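Local coordinates for hypothetical protein PA3696 (Pseudomonas aeruginosa, PDB 1YOX) that is of unknown function but belongs to the AIM24 (mitochondrial biogenesis) family of the cupin clan, with three copies in its crystal assembly, at residues Phe113-Ser118 against Trp221-Pro226; Lys134-Gly139 against Tyr191-Ala196; Val157-Gly162 against Cys181-Thr186. All blocks are in the same frame, centred on the assembly; numbering follows the deposited sequence.

How the contacts relate
Contacts 1 and 3 share one neighbourhood, their centres about 4 Å apart near the centre of the folded chain. Strand 182-185 of contact 3 lies between strands 111-115 and 219-223 of contact 1. Two probable backbone hydrogen bonds tie the contacts, W221 N to A184 O and S118 O to H160 N of strand 156-162, each 2.7 Å. Contact 2 is peripheral, its centre about 15 Å from that of contact 1 and about 19 Å from that of contact 3; it meets the latter where Y191 CD2 lies 3.5 Å from F185 CZ. Along the chain, contact 3 is nested inside the loop closed by contact 2, which is nested inside that of contact 1.

Contact 1: Phe113-Ser118 against Trp221-Pro226; sequences FCQKDS and WLQSLP
Q223, the last residue of strand 219-223, reaches Q115 and S118 with the end of its side chain. Earlier on the same strand, W221 packs on A184 and L222 on Y39 of the second subunit. The CG of Q223 sits between the backbone N and the carbonyl carbon (chi1 70°), and the chain then runs out extended. The Q115 side chain, also extended, crosses it at about a right angle; the amide ends meet at van der Waals distance, their planes 73° apart. S118 brings its hydroxyl near the Q223 amide, but its hydrogen bond goes to H160 O. All three side chains are buried. They meet across an intervening strand of one antiparallel six-stranded sheet: strands 111-115 and 219-223 both flank 182-185, whose V183 is touched by S118 and Q223 and pairs with Q115 through the backbone. A type I turn with K116 and D117 at its corners, closed by S118 N to Q115 O at 2.8 Å, places S118 beside Q115. Past Q223 the chain leaves the sheet. S224 OG accepts a hydrogen bond from T164 N, and S224 O takes one from N38 ND2 of the second subunit. L225 packs on M17 of that subunit, and P226, against C181, occupies the N-cap position of helix 227-237.

Contact 2: Lys134-Gly139 against Tyr191-Ala196; sequences KRLGAG and YDVQLA
L136 and V193 meet through their methyl groups, with L136 CD2 3.6 Å and CD1 4.0 Å from V193 CG1. The fork of the leucine thus closes on a single branch of the valine, the two side chains lying oblique to each other. V193 turns that branch to the loop by setting CG1 trans to its own N (chi1 179°), while CG2 lies beside the N. K134, two residues before L136, reaches across to strand 189-195 with an extended chain and ends with NZ 4.2 Å from V193 O, a loose approach. Its ammonium is also 6.6 Å from D192 OD1, too far for an ion pair. That carboxylate oxygen instead accepts Q194 NE2 at 3.1 Å, approached nearly along its C-O axis at an N-H...O angle of 143°, with the oxygen 26° out of the glutamine amide plane; D192 OD2 has a long, weak ion pair with K215. Farther out, L136 rests on L210 and F141, and V193 on T212 and T179. Backbone bonds from D192 to T213 and from Q194 to L211 fix the edge strand 189-195 in its three-stranded sheet, and K134 pairs with F146 where strand 127-134 ends. The apolar L136-V193 touch is therefore the main link between loop and sheet rim, K134 probably adding at most a long-range attraction.

Contact 3: Val157-Gly162 against Cys181-Thr186; sequences VFVHAG and CLVAFT
A chi1 of -178° places V183 CG1 opposite the backbone N and beside the carbonyl carbon, with CG2 flanking the N, and the two branches fork against strand 156-162. CG1 comes 3.7 Å from H160 O, a methyl against a peptide carbonyl whose hydrogen bond comes from S118 OG. CG2 packs on the neighbouring residue, 3.9 Å from A161 CB and 4.2 Å from A161 CA. V159 adds a looser apolar touch, its CG2 4.3 Å from V183 CG1. V183 is the residue of its strand that touches three successive residues of the other, V159, H160 and A161. The strand segments approach to 7.5 Å and run roughly antiparallel, at 148° between their N-to-C directions. They belong to different sheets: strand 156-162 is part of one six-stranded antiparallel sheet and 182-185 of the other, consistent with the interior of a beta-sandwich in keeping with the cupin clan. A classic beta bulge marks the second strand, V183 and A184 both facing W221; V183 has a helical-like backbone, and the CB atoms of both residues point toward strand 156-162. A184 packs on L112, and V159 also touches V101 and C114, extending the apolar layer. H160 turns its CB away from V183 and sets its imidazole edge-to-face with Y96. Beyond the bulge, F185 lies with its ring nearly parallel to that of F113, the planes about 10° apart.

Contact 1: Phe113-Ser118 against Trp221-Pro226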
loop_
_atom_site.group_PDB
_atom_site.type_symbol
_atom_site.label_atom_id
_atom_site.label_comp_id
_atom_site.label_asym_id
_atom_site.label_seq_id
_atom_site.Cartn_x
_atom_site.Cartn_y
_atom_site.Cartn_z
ATOM N N PHE C 113 2.225 24.695 -3.240
ATOM C CA PHE C 113 2.864 24.275 -2.011
ATOM C C PHE C 113 2.682 22.781 -1.817
ATOM O O PHE C 113 1.583 22.230 -2.011
ATOM C CB PHE C 113 2.287 25.050 -0.833
ATOM C CG PHE C 113 2.583 26.523 -0.898
ATOM C CD1 PHE C 113 1.692 27.398 -1.524
ATOM C CD2 PHE C 113 3.780 27.030 -0.388
ATOM C CE1 PHE C 113 1.987 28.785 -1.615
ATOM C CE2 PHE C 113 4.072 28.410 -0.465
ATOM C CZ PHE C 113 3.173 29.279 -1.072
ATOM N N CYS C 114 3.759 22.125 -1.414
ATOM C CA CYS C 114 3.788 20.685 -1.481
ATOM C C CYS C 114 4.545 20.103 -0.322
ATOM O O CYS C 114 5.675 20.492 -0.107
ATOM C CB CYS C 114 4.509 20.289 -2.771
ATOM S SG CYS C 114 4.174 18.653 -3.190
ATOM N N GLN C 115 3.948 19.162 0.413
ATOM C CA GLN C 115 4.726 18.398 1.399
ATOM C C GLN C 115 5.857 17.668 0.680
ATOM O O GLN C 115 5.656 17.092 -0.370
ATOM C CB GLN C 115 3.870 17.423 2.214
ATOM C CG GLN C 115 4.621 16.958 3.490
ATOM C CD GLN C 115 4.010 15.775 4.208
ATOM O OE1 GLN C 115 2.784 15.561 4.157
ATOM N NE2 GLN C 115 4.860 15.012 4.936
ATOM N N LYS C 116 7.060 17.710 1.221
ATOM C CA LYS C 116 8.210 17.203 0.477
ATOM C C LYS C 116 8.069 15.726 0.075
ATOM O O LYS C 116 8.436 15.345 -1.046
ATOM C CB LYS C 116 9.527 17.496 1.203
ATOM C CG LYS C 116 10.762 16.845 0.564
ATOM C CD LYS C 116 12.008 17.021 1.434
ATOM C CE LYS C 116 12.988 15.886 1.217
ATOM N NZ LYS C 116 12.309 14.504 1.412
ATOM N N ASP C 117 7.510 14.917 0.965
ATOM C CA ASP C 117 7.324 13.477 0.726
ATOM C C ASP C 117 6.368 13.279 -0.434
ATOM O O ASP C 117 6.369 12.238 -1.056
ATOM C CB ASP C 117 6.712 12.776 1.958
ATOM C CG ASP C 117 7.747 12.405 2.997
ATOM O OD1 ASP C 117 8.875 12.078 2.581
ATOM O OD2 ASP C 117 7.434 12.422 4.225
ATOM N N SER C 118 5.511 14.274 -0.654
ATOM C CA SER C 118 4.531 14.231 -1.693
ATOM C C SER C 118 5.038 14.658 -3.071
ATOM O O SER C 118 4.457 14.267 -4.072
ATOM C CB SER C 118 3.321 15.052 -1.292
ATOM O OG SER C 118 2.388 14.256 -0.593
ATOM N N TRP C 221 -5.152 19.742 -1.239
ATOM C CA TRP C 221 -4.994 18.318 -1.546
ATOM C C TRP C 221 -4.554 17.540 -0.299
ATOM O O TRP C 221 -3.513 17.818 0.290
ATOM C CB TRP C 221 -4.039 18.145 -2.720
ATOM C CG TRP C 221 -4.155 19.282 -3.730
ATOM C CD1 TRP C 221 -3.944 20.632 -3.505
ATOM C CD2 TRP C 221 -4.505 19.164 -5.089
ATOM N NE1 TRP C 221 -4.148 21.354 -4.651
ATOM C CE2 TRP C 221 -4.490 20.477 -5.645
ATOM C CE3 TRP C 221 -4.843 18.085 -5.903
ATOM C CZ2 TRP C 221 -4.799 20.726 -6.973
ATOM C CZ3 TRP C 221 -5.139 18.333 -7.237
ATOM C CH2 TRP C 221 -5.113 19.644 -7.761
ATOM N N LEU C 222 -5.380 16.574 0.099
ATOM C CA LEU C 222 -5.140 15.807 1.308
ATOM C C LEU C 222 -4.989 14.319 0.996
ATOM O O LEU C 222 -5.448 13.854 -0.029
ATOM C CB LEU C 222 -6.289 16.016 2.306
ATOM C CG LEU C 222 -6.587 17.452 2.761
ATOM C CD1 LEU C 222 -7.887 17.504 3.544
ATOM C CD2 LEU C 222 -5.433 18.025 3.561
ATOM N N GLN C 223 -4.338 13.582 1.896
ATOM C CA GLN C 223 -4.070 12.171 1.672
ATOM C C GLN C 223 -4.531 11.407 2.889
ATOM O O GLN C 223 -4.303 11.858 4.029
ATOM C CB GLN C 223 -2.572 11.948 1.406
ATOM C CG GLN C 223 -1.615 12.150 2.605
ATOM C CD GLN C 223 -0.174 12.382 2.184
ATOM O OE1 GLN C 223 0.444 13.390 2.552
ATOM N NE2 GLN C 223 0.352 11.495 1.363
ATOM N N SER C 224 -5.193 10.269 2.662
ATOM C CA SER C 224 -5.687 9.444 3.752
ATOM C C SER C 224 -4.608 8.646 4.494
ATOM O O SER C 224 -4.793 8.307 5.660
ATOM C CB SER C 224 -6.751 8.471 3.240
ATOM O OG SER C 224 -6.203 7.535 2.329
ATOM N N LEU C 225 -3.508 8.297 3.818
ATOM C CA LEU C 225 -2.480 7.461 4.434
ATOM C C LEU C 225 -1.105 8.030 4.153
ATOM O O LEU C 225 -0.354 7.492 3.341
ATOM C CB LEU C 225 -2.579 5.988 4.015
ATOM C CG LEU C 225 -1.501 5.028 4.586
ATOM C CD1 LEU C 225 -1.489 4.962 6.094
ATOM C CD2 LEU C 225 -1.654 3.652 3.993
ATOM N N PRO C 226 -0.762 9.104 4.887
ATOM C CA PRO C 226 0.489 9.775 4.687
ATOM C C PRO C 226 1.615 8.862 5.149
ATOM O O PRO C 226 1.411 8.015 6.032
ATOM C CB PRO C 226 0.375 11.032 5.567
ATOM C CG PRO C 226 -0.670 10.750 6.579
ATOM C CD PRO C 226 -1.553 9.677 6.001
#

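Contact 2: Lys134-Gly139 against Tyr191-Ala196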
loop_
_atom_site.group_PDB
_atom_site.type_symbol
_atom_site.label_atom_id
_atom_site.label_comp_id
_atom_site.label_asym_id
_atom_site.label_seq_id
_atom_site.Cartn_x
_atom_site.Cartn_y
_atom_site.Cartn_z
ATOM N N LYS C 134 10.158 22.553 9.762
ATOM C CA LYS C 134 9.881 22.569 11.181
ATOM C C LYS C 134 9.912 21.152 11.743
ATOM O O LYS C 134 9.101 20.294 11.354
ATOM C CB LYS C 134 8.517 23.216 11.425
ATOM C CG LYS C 134 8.478 24.205 12.581
ATOM C CD LYS C 134 7.030 24.440 13.023
ATOM C CE LYS C 134 6.893 25.670 13.912
ATOM N NZ LYS C 134 5.469 26.136 13.933
ATOM N N ARG C 135 10.846 20.917 12.666
ATOM C CA ARG C 135 10.976 19.614 13.304
ATOM C C ARG C 135 9.661 19.082 13.906
ATOM O O ARG C 135 8.988 18.311 13.230
ATOM C CB ARG C 135 12.146 19.557 14.281
ATOM C CG ARG C 135 13.425 20.210 13.773
ATOM C CD ARG C 135 13.502 21.660 14.275
ATOM N NE ARG C 135 14.827 22.011 14.797
ATOM C CZ ARG C 135 15.345 21.563 15.946
ATOM N NH1 ARG C 135 14.671 20.707 16.712
ATOM N NH2 ARG C 135 16.559 21.965 16.325
ATOM N N LEU C 136 9.280 19.452 15.125
ATOM C CA LEU C 136 8.040 18.905 15.741
ATOM C C LEU C 136 8.156 17.590 16.534
ATOM O O LEU C 136 7.964 16.499 15.981
ATOM C CB LEU C 136 6.940 18.719 14.697
ATOM C CG LEU C 136 5.656 19.527 14.616
ATOM C CD1 LEU C 136 5.794 21.002 15.032
ATOM C CD2 LEU C 136 5.140 19.386 13.183
ATOM N N GLY C 137 8.440 17.711 17.832
ATOM C CA GLY C 137 8.347 16.599 18.785
ATOM C C GLY C 137 9.326 15.457 18.615
ATOM O O GLY C 137 10.393 15.618 18.017
ATOM N N ALA C 138 8.959 14.299 19.167
ATOM C CA ALA C 138 9.836 13.113 19.142
ATOM C C ALA C 138 9.278 11.924 18.344
ATOM O O ALA C 138 9.844 10.816 18.390
ATOM C CB ALA C 138 10.199 12.682 20.557
ATOM N N GLY C 139 8.174 12.152 17.618
ATOM C CA GLY C 139 7.640 11.153 16.681
ATOM C C GLY C 139 8.269 11.271 15.291
ATOM O O GLY C 139 9.420 11.698 15.153
ATOM N N TYR C 191 -1.870 28.557 6.841
ATOM C CA TYR C 191 -1.624 27.313 7.556
ATOM C C TYR C 191 -0.777 27.589 8.788
ATOM O O TYR C 191 0.107 28.451 8.778
ATOM C CB TYR C 191 -0.904 26.285 6.650
ATOM C CG TYR C 191 0.465 26.755 6.174
ATOM C CD1 TYR C 191 1.634 26.332 6.816
ATOM C CD2 TYR C 191 0.583 27.667 5.114
ATOM C CE1 TYR C 191 2.891 26.795 6.403
ATOM C CE2 TYR C 191 1.829 28.130 4.691
ATOM C CZ TYR C 191 2.977 27.695 5.340
ATOM O OH TYR C 191 4.217 28.156 4.914
ATOM N N ASP C 192 -1.044 26.855 9.856
ATOM C CA ASP C 192 -0.058 26.739 10.918
ATOM C C ASP C 192 -0.299 25.484 11.732
ATOM O O ASP C 192 -1.426 24.987 11.822
ATOM C CB ASP C 192 0.023 27.999 11.793
ATOM C CG ASP C 192 -1.111 28.103 12.778
ATOM O OD1 ASP C 192 -0.830 28.001 14.002
ATOM O OD2 ASP C 192 -2.272 28.268 12.322
ATOM N N VAL C 193 0.795 24.990 12.297
ATOM C CA VAL C 193 0.868 23.700 12.941
ATOM C C VAL C 193 0.890 23.908 14.445
ATOM O O VAL C 193 1.676 24.697 14.960
ATOM C CB VAL C 193 2.158 22.953 12.516
ATOM C CG1 VAL C 193 2.260 21.592 13.204
ATOM C CG2 VAL C 193 2.225 22.801 10.994
ATOM N N GLN C 194 0.012 23.204 15.144
ATOM C CA GLN C 194 -0.007 23.221 16.592
ATOM C C GLN C 194 0.048 21.806 17.140
ATOM O O GLN C 194 -0.455 20.870 16.527
ATOM C CB GLN C 194 -1.277 23.918 17.097
ATOM C CG GLN C 194 -1.304 25.430 16.861
ATOM C CD GLN C 194 -0.036 26.128 17.339
ATOM O OE1 GLN C 194 0.303 26.078 18.524
ATOM N NE2 GLN C 194 0.665 26.791 16.419
ATOM N N LEU C 195 0.658 21.649 18.303
ATOM C CA LEU C 195 0.449 20.438 19.086
ATOM C C LEU C 195 -0.892 20.637 19.762
ATOM O O LEU C 195 -1.049 21.576 20.537
ATOM C CB LEU C 195 1.532 20.285 20.148
ATOM C CG LEU C 195 2.055 18.930 20.624
ATOM C CD1 LEU C 195 2.309 19.070 22.106
ATOM C CD2 LEU C 195 1.166 17.729 20.343
ATOM N N ALA C 196 -1.851 19.768 19.446
ATOM C CA ALA C 196 -3.213 19.827 20.000
ATOM C C ALA C 196 -3.259 19.432 21.475
ATOM O O ALA C 196 -2.465 19.925 22.277
ATOM C CB ALA C 196 -4.155 18.956 19.186
#

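Contact 3: Val157-Gly162 against Cys181-Thr186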
loop_
_atom_site.group_PDB
_atom_site.type_symbol
_atom_site.label_atom_id
_atom_site.label_comp_id
_atom_site.label_asym_id
_atom_site.label_seq_id
_atom_site.Cartn_x
_atom_site.Cartn_y
_atom_site.Cartn_z
ATOM N N VAL C 157 3.752 19.551 -12.918
ATOM C CA VAL C 157 4.226 19.122 -11.614
ATOM C C VAL C 157 3.411 17.853 -11.334
ATOM O O VAL C 157 2.273 17.750 -11.774
ATOM C CB VAL C 157 3.980 20.289 -10.617
ATOM C CG1 VAL C 157 3.179 19.893 -9.426
ATOM C CG2 VAL C 157 5.288 21.055 -10.314
ATOM N N PHE C 158 4.002 16.873 -10.668
ATOM C CA PHE C 158 3.294 15.652 -10.305
ATOM C C PHE C 158 3.535 15.440 -8.816
ATOM O O PHE C 158 4.683 15.481 -8.332
ATOM C CB PHE C 158 3.796 14.452 -11.114
ATOM C CG PHE C 158 3.725 14.659 -12.600
ATOM C CD1 PHE C 158 4.715 15.394 -13.262
ATOM C CD2 PHE C 158 2.641 14.162 -13.337
ATOM C CE1 PHE C 158 4.638 15.625 -14.637
ATOM C CE2 PHE C 158 2.561 14.372 -14.735
ATOM C CZ PHE C 158 3.567 15.099 -15.378
ATOM N N VAL C 159 2.439 15.261 -8.089
ATOM C CA VAL C 159 2.514 15.109 -6.664
ATOM C C VAL C 159 1.832 13.785 -6.333
ATOM O O VAL C 159 0.993 13.319 -7.096
ATOM C CB VAL C 159 1.894 16.348 -5.861
ATOM C CG1 VAL C 159 2.670 17.657 -6.133
ATOM C CG2 VAL C 159 0.435 16.535 -6.150
ATOM N N HIS C 160 2.187 13.193 -5.192
ATOM C CA HIS C 160 1.647 11.900 -4.823
ATOM C C HIS C 160 0.845 11.966 -3.504
ATOM O O HIS C 160 1.307 12.564 -2.537
ATOM C CB HIS C 160 2.825 10.923 -4.717
ATOM C CG HIS C 160 2.476 9.606 -4.101
ATOM N ND1 HIS C 160 2.206 8.484 -4.855
ATOM C CD2 HIS C 160 2.383 9.220 -2.805
ATOM C CE1 HIS C 160 1.969 7.461 -4.052
ATOM N NE2 HIS C 160 2.066 7.881 -2.804
ATOM N N ALA C 161 -0.325 11.333 -3.470
ATOM C CA ALA C 161 -1.140 11.217 -2.247
ATOM C C ALA C 161 -1.214 9.787 -1.721
ATOM O O ALA C 161 -1.711 8.903 -2.411
ATOM C CB ALA C 161 -2.558 11.769 -2.480
ATOM N N GLY C 162 -0.710 9.562 -0.500
ATOM C CA GLY C 162 -0.769 8.226 0.138
ATOM C C GLY C 162 -2.203 7.809 0.441
ATOM O O GLY C 162 -2.998 8.607 0.981
ATOM N N CYS C 181 -1.231 14.542 6.813
ATOM C CA CYS C 181 -2.269 14.401 5.792
ATOM C C CYS C 181 -2.328 15.508 4.738
ATOM O O CYS C 181 -3.037 15.374 3.742
ATOM C CB CYS C 181 -3.649 14.242 6.443
ATOM S SG CYS C 181 -3.873 12.649 7.194
ATOM N N LEU C 182 -1.589 16.588 4.932
ATOM C CA LEU C 182 -1.530 17.638 3.918
ATOM C C LEU C 182 -0.584 17.321 2.754
ATOM O O LEU C 182 0.624 17.321 2.918
ATOM C CB LEU C 182 -1.143 18.975 4.559
ATOM C CG LEU C 182 -1.318 20.291 3.769
ATOM C CD1 LEU C 182 -2.703 20.444 3.243
ATOM C CD2 LEU C 182 -0.943 21.508 4.642
ATOM N N VAL C 183 -1.143 17.081 1.585
ATOM C CA VAL C 183 -0.357 16.903 0.375
ATOM C C VAL C 183 0.145 18.219 -0.214
ATOM O O VAL C 183 1.360 18.472 -0.252
ATOM C CB VAL C 183 -1.157 16.129 -0.711
ATOM C CG1 VAL C 183 -0.294 15.896 -1.968
ATOM C CG2 VAL C 183 -1.634 14.818 -0.158
ATOM N N ALA C 184 -0.807 19.029 -0.692
ATOM C CA ALA C 184 -0.548 20.248 -1.465
ATOM C C ALA C 184 -1.655 21.288 -1.225
ATOM O O ALA C 184 -2.782 20.930 -0.836
ATOM C CB ALA C 184 -0.461 19.912 -2.970
ATOM N N PHE C 185 -1.323 22.561 -1.461
ATOM C CA PHE C 185 -2.309 23.659 -1.476
ATOM C C PHE C 185 -1.842 24.871 -2.294
ATOM O O PHE C 185 -0.638 25.140 -2.436
ATOM C CB PHE C 185 -2.712 24.097 -0.055
ATOM C CG PHE C 185 -1.560 24.592 0.790
ATOM C CD1 PHE C 185 -1.245 25.945 0.842
ATOM C CD2 PHE C 185 -0.809 23.708 1.545
ATOM C CE1 PHE C 185 -0.192 26.411 1.622
ATOM C CE2 PHE C 185 0.249 24.161 2.319
ATOM C CZ PHE C 185 0.557 25.526 2.357
ATOM N N THR C 186 -2.828 25.592 -2.816
ATOM C CA THR C 186 -2.634 26.770 -3.655
ATOM C C THR C 186 -2.410 27.974 -2.757
ATOM O O THR C 186 -2.467 27.858 -1.531
ATOM C CB THR C 186 -3.916 27.032 -4.484
ATOM O OG1 THR C 186 -5.035 27.159 -3.593
ATOM C CG2 THR C 186 -4.197 25.871 -5.429
#